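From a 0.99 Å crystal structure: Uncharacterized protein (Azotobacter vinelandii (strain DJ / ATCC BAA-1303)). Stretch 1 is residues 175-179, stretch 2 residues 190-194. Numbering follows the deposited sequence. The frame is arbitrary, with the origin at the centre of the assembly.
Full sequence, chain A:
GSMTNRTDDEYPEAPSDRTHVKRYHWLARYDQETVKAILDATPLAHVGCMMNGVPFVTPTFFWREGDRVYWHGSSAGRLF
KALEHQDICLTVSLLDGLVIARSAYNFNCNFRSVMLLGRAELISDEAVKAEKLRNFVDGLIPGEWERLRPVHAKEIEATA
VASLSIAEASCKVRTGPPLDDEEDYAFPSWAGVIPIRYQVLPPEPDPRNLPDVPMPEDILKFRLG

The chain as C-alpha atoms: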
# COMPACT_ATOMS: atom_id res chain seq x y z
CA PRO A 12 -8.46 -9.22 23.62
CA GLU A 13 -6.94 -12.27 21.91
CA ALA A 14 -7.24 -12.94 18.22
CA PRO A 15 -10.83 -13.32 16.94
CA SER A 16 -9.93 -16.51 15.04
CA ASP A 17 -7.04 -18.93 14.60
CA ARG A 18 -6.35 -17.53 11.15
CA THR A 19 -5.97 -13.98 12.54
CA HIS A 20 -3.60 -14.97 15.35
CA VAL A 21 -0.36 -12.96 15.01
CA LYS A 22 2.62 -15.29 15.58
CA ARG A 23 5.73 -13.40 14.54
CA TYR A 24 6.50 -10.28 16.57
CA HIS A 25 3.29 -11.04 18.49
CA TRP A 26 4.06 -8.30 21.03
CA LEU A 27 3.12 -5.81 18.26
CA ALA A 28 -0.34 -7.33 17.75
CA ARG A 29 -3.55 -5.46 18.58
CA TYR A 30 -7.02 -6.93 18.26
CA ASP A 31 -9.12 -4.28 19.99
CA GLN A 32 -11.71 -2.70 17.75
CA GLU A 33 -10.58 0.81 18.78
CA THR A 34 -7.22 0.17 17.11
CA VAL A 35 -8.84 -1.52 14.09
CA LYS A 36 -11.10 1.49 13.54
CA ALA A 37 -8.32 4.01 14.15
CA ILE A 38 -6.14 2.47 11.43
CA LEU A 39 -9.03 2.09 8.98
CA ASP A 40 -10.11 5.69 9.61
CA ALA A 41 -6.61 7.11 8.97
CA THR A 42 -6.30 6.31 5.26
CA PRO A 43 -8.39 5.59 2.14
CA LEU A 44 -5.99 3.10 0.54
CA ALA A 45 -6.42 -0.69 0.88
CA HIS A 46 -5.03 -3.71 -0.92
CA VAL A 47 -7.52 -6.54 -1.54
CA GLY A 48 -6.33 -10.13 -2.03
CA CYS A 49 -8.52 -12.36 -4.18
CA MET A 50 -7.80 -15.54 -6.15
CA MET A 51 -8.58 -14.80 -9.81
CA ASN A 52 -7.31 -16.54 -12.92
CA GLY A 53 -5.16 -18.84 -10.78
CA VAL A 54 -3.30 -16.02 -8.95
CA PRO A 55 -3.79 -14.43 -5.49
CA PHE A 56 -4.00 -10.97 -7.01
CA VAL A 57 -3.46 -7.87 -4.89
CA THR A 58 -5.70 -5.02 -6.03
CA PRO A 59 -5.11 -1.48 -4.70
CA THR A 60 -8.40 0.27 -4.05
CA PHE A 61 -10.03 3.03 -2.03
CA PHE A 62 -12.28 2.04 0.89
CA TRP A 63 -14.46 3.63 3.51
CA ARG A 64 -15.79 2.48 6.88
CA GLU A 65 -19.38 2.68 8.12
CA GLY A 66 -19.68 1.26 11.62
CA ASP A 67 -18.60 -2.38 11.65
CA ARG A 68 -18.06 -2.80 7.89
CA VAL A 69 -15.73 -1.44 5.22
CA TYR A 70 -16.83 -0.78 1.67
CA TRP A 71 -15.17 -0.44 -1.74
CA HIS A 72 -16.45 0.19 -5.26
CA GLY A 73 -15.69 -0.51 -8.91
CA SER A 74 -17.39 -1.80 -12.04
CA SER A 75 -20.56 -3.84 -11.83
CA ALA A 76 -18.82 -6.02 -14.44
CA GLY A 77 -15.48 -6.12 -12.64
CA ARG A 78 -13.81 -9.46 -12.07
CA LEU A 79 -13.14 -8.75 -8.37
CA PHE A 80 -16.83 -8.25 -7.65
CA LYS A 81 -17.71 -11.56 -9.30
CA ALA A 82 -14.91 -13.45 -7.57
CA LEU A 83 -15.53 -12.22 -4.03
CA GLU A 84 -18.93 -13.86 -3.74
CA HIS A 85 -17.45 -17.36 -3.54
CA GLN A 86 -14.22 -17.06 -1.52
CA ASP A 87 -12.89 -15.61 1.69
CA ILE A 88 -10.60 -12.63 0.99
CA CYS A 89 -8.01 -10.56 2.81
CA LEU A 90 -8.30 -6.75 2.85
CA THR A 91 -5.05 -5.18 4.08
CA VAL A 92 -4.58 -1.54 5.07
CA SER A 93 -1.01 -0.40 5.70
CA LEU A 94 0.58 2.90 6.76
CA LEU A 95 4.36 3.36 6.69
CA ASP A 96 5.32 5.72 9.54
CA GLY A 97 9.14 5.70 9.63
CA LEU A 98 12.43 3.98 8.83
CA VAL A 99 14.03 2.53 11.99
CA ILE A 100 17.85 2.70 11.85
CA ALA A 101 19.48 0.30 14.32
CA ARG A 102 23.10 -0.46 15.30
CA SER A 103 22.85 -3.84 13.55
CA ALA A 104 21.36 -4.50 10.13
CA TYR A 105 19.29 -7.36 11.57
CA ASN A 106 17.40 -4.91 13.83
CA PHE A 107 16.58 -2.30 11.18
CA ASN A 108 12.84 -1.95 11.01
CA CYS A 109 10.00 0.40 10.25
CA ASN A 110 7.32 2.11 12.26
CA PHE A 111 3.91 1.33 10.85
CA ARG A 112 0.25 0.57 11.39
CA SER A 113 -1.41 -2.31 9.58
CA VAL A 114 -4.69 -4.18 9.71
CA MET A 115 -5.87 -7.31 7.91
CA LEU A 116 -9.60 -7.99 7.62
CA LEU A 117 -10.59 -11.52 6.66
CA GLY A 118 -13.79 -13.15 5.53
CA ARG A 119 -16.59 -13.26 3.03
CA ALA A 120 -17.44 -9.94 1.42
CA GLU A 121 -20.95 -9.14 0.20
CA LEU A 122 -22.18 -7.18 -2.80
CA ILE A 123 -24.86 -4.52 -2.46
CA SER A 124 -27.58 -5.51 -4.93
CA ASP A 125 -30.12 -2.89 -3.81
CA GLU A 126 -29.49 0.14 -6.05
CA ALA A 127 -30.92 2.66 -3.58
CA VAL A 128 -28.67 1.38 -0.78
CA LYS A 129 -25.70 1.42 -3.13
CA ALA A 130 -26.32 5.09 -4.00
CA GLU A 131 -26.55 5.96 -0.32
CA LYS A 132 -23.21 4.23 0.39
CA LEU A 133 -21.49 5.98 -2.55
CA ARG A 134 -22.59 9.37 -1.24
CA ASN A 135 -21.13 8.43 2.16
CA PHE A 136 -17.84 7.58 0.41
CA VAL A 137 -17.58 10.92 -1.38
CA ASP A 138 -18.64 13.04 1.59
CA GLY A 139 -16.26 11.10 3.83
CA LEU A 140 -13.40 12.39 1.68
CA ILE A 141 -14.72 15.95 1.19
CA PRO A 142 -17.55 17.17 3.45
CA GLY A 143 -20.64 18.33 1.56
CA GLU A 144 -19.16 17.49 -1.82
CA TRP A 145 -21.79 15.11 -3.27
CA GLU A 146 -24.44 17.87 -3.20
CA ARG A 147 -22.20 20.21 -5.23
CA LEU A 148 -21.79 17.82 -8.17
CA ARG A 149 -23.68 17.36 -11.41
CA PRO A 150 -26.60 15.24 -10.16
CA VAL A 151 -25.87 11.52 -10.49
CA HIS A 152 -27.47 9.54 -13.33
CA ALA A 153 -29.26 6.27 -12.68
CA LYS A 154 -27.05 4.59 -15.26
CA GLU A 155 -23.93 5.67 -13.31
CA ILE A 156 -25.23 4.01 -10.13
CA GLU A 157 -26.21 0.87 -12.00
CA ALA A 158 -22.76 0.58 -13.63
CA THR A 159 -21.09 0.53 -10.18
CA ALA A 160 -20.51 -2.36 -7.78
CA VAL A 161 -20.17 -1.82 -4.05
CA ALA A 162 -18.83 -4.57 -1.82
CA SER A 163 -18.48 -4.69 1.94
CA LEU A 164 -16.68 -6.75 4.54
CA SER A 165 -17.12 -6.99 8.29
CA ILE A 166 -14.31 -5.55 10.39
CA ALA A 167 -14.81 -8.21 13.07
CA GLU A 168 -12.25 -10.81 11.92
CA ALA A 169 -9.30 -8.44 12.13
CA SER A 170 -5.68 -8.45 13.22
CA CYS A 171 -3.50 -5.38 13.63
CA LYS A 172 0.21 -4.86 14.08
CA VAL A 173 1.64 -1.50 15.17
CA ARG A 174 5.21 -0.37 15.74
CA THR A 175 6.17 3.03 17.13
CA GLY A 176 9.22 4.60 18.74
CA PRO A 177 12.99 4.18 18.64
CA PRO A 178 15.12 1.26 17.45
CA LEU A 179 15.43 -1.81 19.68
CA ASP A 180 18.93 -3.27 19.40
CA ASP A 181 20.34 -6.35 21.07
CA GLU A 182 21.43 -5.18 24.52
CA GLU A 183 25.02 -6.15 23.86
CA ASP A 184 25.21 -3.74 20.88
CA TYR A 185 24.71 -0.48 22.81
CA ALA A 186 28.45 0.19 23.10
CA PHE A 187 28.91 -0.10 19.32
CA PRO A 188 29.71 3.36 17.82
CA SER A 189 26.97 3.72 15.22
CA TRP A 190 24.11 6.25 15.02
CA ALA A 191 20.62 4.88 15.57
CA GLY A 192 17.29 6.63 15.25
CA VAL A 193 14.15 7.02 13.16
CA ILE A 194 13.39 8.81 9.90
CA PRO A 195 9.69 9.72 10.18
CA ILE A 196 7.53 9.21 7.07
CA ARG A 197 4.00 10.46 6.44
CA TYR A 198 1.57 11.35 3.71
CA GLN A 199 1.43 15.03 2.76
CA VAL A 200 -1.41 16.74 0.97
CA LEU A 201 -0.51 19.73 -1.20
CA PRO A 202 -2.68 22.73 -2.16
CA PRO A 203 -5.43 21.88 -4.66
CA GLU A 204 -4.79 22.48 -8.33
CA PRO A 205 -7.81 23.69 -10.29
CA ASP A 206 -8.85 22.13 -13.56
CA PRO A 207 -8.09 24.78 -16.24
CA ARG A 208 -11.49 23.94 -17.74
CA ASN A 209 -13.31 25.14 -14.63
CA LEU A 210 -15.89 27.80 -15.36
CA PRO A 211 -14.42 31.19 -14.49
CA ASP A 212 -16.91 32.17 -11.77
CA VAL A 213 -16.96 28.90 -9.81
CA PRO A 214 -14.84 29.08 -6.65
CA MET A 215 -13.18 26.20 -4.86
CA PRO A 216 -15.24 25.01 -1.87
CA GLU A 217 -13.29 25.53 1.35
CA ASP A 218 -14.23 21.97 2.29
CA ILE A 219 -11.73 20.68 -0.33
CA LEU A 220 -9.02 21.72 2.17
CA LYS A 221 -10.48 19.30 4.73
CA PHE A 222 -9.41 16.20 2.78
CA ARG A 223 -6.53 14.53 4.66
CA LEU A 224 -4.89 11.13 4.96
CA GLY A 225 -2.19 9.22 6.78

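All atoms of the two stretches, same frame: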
# COMPACT_ATOMS: atom_id res chain seq x y z
N THR A 175 5.82 1.64 16.93
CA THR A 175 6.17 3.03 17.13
C THR A 175 7.52 3.11 17.85
O THR A 175 7.98 2.13 18.42
CB THR A 175 5.13 3.79 17.99
OG1 THR A 175 5.05 3.19 19.29
CG2 THR A 175 3.73 3.77 17.37
N GLY A 176 8.10 4.30 17.86
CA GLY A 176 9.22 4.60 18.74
C GLY A 176 10.58 4.24 18.19
O GLY A 176 10.76 3.92 17.01
N PRO A 177 11.59 4.29 19.08
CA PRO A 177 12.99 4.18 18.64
C PRO A 177 13.36 2.76 18.24
O PRO A 177 12.62 1.78 18.48
CB PRO A 177 13.80 4.65 19.89
CG PRO A 177 12.84 5.34 20.74
CD PRO A 177 11.48 4.76 20.48
N PRO A 178 14.57 2.60 17.71
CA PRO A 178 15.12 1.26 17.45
C PRO A 178 15.24 0.47 18.75
O PRO A 178 15.38 1.02 19.85
CB PRO A 178 16.51 1.53 16.85
CG PRO A 178 16.74 2.91 17.01
CD PRO A 178 15.52 3.64 17.31
N LEU A 179 15.22 -0.86 18.57
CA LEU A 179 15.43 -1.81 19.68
C LEU A 179 16.55 -2.77 19.28
O LEU A 179 16.34 -3.76 18.58
CB LEU A 179 14.15 -2.56 20.01
CG LEU A 179 13.06 -1.68 20.66
CD1 LEU A 179 11.71 -2.35 20.59
CD2 LEU A 179 13.41 -1.38 22.11
N TRP A 190 25.25 5.38 14.75
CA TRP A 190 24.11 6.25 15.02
C TRP A 190 22.82 5.51 14.75
O TRP A 190 22.62 4.99 13.64
CB TRP A 190 24.22 7.46 14.10
CG TRP A 190 23.20 8.55 14.37
CD1 TRP A 190 23.38 9.64 15.14
CD2 TRP A 190 21.84 8.60 13.92
NE1 TRP A 190 22.23 10.40 15.17
CE2 TRP A 190 21.26 9.79 14.42
CE3 TRP A 190 21.05 7.79 13.09
CZ2 TRP A 190 19.94 10.18 14.12
CZ3 TRP A 190 19.74 8.18 12.81
CH2 TRP A 190 19.20 9.34 13.34
N ALA A 191 21.92 5.50 15.71
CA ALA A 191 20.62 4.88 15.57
C ALA A 191 19.54 5.94 15.69
O ALA A 191 19.75 7.02 16.30
CB ALA A 191 20.44 3.80 16.63
N GLY A 192 18.36 5.66 15.16
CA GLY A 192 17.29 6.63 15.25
C GLY A 192 16.19 6.27 14.26
O GLY A 192 16.10 5.13 13.81
N VAL A 193 15.32 7.25 14.00
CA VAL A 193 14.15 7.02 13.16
C VAL A 193 14.06 8.16 12.15
O VAL A 193 14.22 9.34 12.52
CB VAL A 193 12.85 6.95 14.01
CG1 VAL A 193 11.60 6.86 13.12
CG2 VAL A 193 12.93 5.80 14.97
N ILE A 194 13.75 7.82 10.91
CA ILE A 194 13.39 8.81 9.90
C ILE A 194 11.87 8.77 9.78
O ILE A 194 11.33 7.81 9.20
CB ILE A 194 14.05 8.57 8.53
CG1 ILE A 194 15.55 8.46 8.62
CG2 ILE A 194 13.58 9.69 7.59
CD1 ILE A 194 16.20 8.09 7.31

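The contact between residues 175-179 and 190-194 is a small apolar packing, free of cross-stretch hydrogen bonds, in which a proline ring rests on the start of a strand. It illustrates a general principle: a segment without regular secondary structure can lie against a strand through van der Waals contact alone. Only 157 Å² is buried, both sides summed, and the CA atoms of the nearest pair, Pro-177 and Gly-192, are 6.0 Å apart.

Pro-178 is the centre of the contact. Its CA-to-CB bond points toward the other stretch, and its ring, with C-gamma endo pucker, touches three successive residues. Pro-178 CG lies 3.8 Å from Ala-191 CB and 3.7 Å from Gly-192 N, while Pro-178 CD is 4.1 Å from Val-193 CG2. Proline suits such a role, since its ring offers a compact apolar surface and its nitrogen carries no hydrogen to donate.

Val-193 supplies the second point of contact. With chi1 at 174° (t), its CG2 methyl reaches back along the first stretch, coming 3.5 Å from Gly-176 O and 4.0 Å from Pro-177 CA. The methyl thus packs against backbone as well as ring; the approach to the carbonyl oxygen is simple van der Waals contact.

The two glycines answer to their own local geometry. Gly-176 has a positive phi of 86°, and an ideal CB there would fall 2.6 Å from Pro-177 CD. At Gly-192, with phi/psi of 164/-163, a CB would be jammed against the preceding carbonyl oxygen and would lie 2.5 Å from Trp-190 CH2. In both cases it would point away from the opposing stretch, so the absence of a side chain reflects constraints within each segment, while the packing between them rests chiefly on Pro-178, Ala-191 and Val-193.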